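Long-range contact in ATP-dependent DNA helicase uvsW (Enterobacteria phage T4, PDB 1RIF), which couples ATP hydrolysis to 3'-5' unwinding of duplex DNA, driving Holliday junction branch migration in recombination-dependent repair and the reorganization of stalled replication forks: residues M228-E233 and F254-S259. The protein carries 1 engineered substitution. Residues are numbered along the deposited sequence; the frame is centred on the assembly and turned at random.
Sequences MMMNDE and FKFGLS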
# COMPACT_ATOMS: atom_id res chain seq x y z
N MET A 228 -4.14 -3.89 6.91
CA MET A 228 -3.22 -4.22 5.83
C MET A 228 -3.95 -4.10 4.50
O MET A 228 -5.12 -4.43 4.40
CB MET A 228 -2.69 -5.64 6.00
CG MET A 228 -1.76 -6.09 4.88
SD MET A 228 -1.20 -7.81 5.04
CE MET A 228 0.11 -7.62 6.27
N MET A 229 -3.24 -3.62 3.49
CA MET A 229 -3.80 -3.46 2.15
C MET A 229 -2.72 -3.81 1.12
O MET A 229 -1.55 -3.45 1.27
CB MET A 229 -4.28 -2.01 1.94
CG MET A 229 -4.84 -1.67 0.56
SD MET A 229 -3.59 -1.28 -0.73
CE MET A 229 -3.04 0.33 -0.20
N MET A 230 -3.14 -4.52 0.08
CA MET A 230 -2.26 -4.93 -1.00
C MET A 230 -2.91 -4.64 -2.35
O MET A 230 -4.13 -4.79 -2.52
CB MET A 230 -1.98 -6.43 -0.93
CG MET A 230 -1.27 -6.92 0.30
SD MET A 230 -1.45 -8.71 0.40
CE MET A 230 -2.23 -8.90 1.99
N ASN A 231 -2.09 -4.25 -3.32
CA ASN A 231 -2.56 -3.99 -4.67
C ASN A 231 -1.62 -4.70 -5.64
O ASN A 231 -0.48 -4.28 -5.84
CB ASN A 231 -2.60 -2.48 -4.95
CG ASN A 231 -3.06 -2.16 -6.38
OD1 ASN A 231 -3.77 -2.94 -7.02
ND2 ASN A 231 -2.67 -1.00 -6.87
N ASP A 232 -2.10 -5.80 -6.22
CA ASP A 232 -1.31 -6.55 -7.18
C ASP A 232 -1.42 -5.81 -8.52
O ASP A 232 -2.51 -5.51 -8.97
CB ASP A 232 -1.86 -7.98 -7.31
CG ASP A 232 -0.96 -8.89 -8.12
OD1 ASP A 232 0.26 -8.95 -7.84
OD2 ASP A 232 -1.46 -9.56 -9.04
N GLU A 233 -0.27 -5.51 -9.13
CA GLU A 233 -0.17 -4.76 -10.39
C GLU A 233 -0.47 -3.31 -10.06
O GLU A 233 -1.27 -2.66 -10.72
CB GLU A 233 -1.19 -5.27 -11.42
CG GLU A 233 -0.98 -6.68 -11.86
CD GLU A 233 0.32 -6.87 -12.61
OE1 GLU A 233 1.39 -6.58 -12.04
OE2 GLU A 233 0.27 -7.32 -13.77
N PHE A 254 0.08 -1.78 7.38
CA PHE A 254 0.79 -2.50 6.32
C PHE A 254 0.17 -2.16 4.97
O PHE A 254 -1.04 -2.16 4.81
CB PHE A 254 0.72 -4.02 6.51
CG PHE A 254 1.40 -4.52 7.76
CD1 PHE A 254 0.70 -4.60 8.96
CD2 PHE A 254 2.74 -4.90 7.73
CE1 PHE A 254 1.32 -5.06 10.12
CE2 PHE A 254 3.37 -5.35 8.88
CZ PHE A 254 2.66 -5.43 10.08
N LYS A 255 1.03 -1.86 4.00
CA LYS A 255 0.58 -1.54 2.66
C LYS A 255 1.61 -2.04 1.69
O LYS A 255 2.80 -1.77 1.85
CB LYS A 255 0.36 -0.03 2.49
CG LYS A 255 -0.92 0.45 3.17
CD LYS A 255 -1.37 1.82 2.67
CE LYS A 255 -0.47 2.93 3.17
NZ LYS A 255 -0.93 4.23 2.65
N PHE A 256 1.16 -2.81 0.70
CA PHE A 256 2.06 -3.37 -0.30
C PHE A 256 1.56 -3.24 -1.73
O PHE A 256 0.39 -3.45 -2.02
CB PHE A 256 2.32 -4.86 -0.00
CG PHE A 256 2.82 -5.12 1.39
CD1 PHE A 256 2.03 -5.78 2.32
CD2 PHE A 256 4.08 -4.67 1.78
CE1 PHE A 256 2.48 -5.99 3.62
CE2 PHE A 256 4.53 -4.88 3.08
CZ PHE A 256 3.73 -5.54 4.00
N GLY A 257 2.48 -2.88 -2.61
CA GLY A 257 2.17 -2.79 -4.02
C GLY A 257 3.05 -3.85 -4.65
O GLY A 257 4.21 -3.99 -4.27
N LEU A 258 2.51 -4.64 -5.57
CA LEU A 258 3.32 -5.67 -6.23
C LEU A 258 3.32 -5.41 -7.73
O LEU A 258 2.26 -5.22 -8.34
CB LEU A 258 2.77 -7.07 -5.94
CG LEU A 258 2.93 -7.57 -4.50
CD1 LEU A 258 1.83 -6.97 -3.62
CD2 LEU A 258 2.86 -9.09 -4.50
N SER A 259 4.50 -5.39 -8.33
CA SER A 259 4.56 -5.10 -9.75
C SER A 259 5.90 -5.41 -10.37
O SER A 259 6.94 -5.17 -9.77
CB SER A 259 4.22 -3.62 -9.96
OG SER A 259 4.41 -3.23 -11.29
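With CG anti to its backbone N (chi1 178°) and the chain bending at chi3, Met228 curls its methyl back toward the neighbouring strand. Met228 CE settles 3.7 Å from Phe254 CG and lies in the plane of the Phe256 ring, at its edge, 3.9 Å from Phe256 CE1. Met230 starts the other way, with CG anti to the carbonyl carbon (chi1 -63°), so it runs alongside Phe256, touches the ring edge through CG, then leads away toward helix 141-155. On the face carrying Met229 and Lys255, the twice-bent Met229 chain lays Met229 CE 3.6 Å from Lys255 CD.

Between the two layers of side chains, five backbone hydrogen bonds join the parallel strands. As in any parallel pair, one residue bonds to the two flanking its partner: around Met230, Phe256 N donates to Met229 O at 2.8 Å and Phe256 O accepts from Asn231 N at 2.9 Å, both nearly along the C=O axes. The last bond, Glu233 N to Leu258 O at 2.7 Å, holds the backbone just past the end of strand 228-232. There the carboxylates of Asp232 and Glu233 both form salt bridges with Arg141, an engineered residue of the predicted ATP-binding segment. This is a right-handed beta-alpha-beta crossover through helix 239-245 in the RecA-like helicase ATPase domain, with the predicted DEAH box (Walker B motif) at the C-terminal end of strand 226-232.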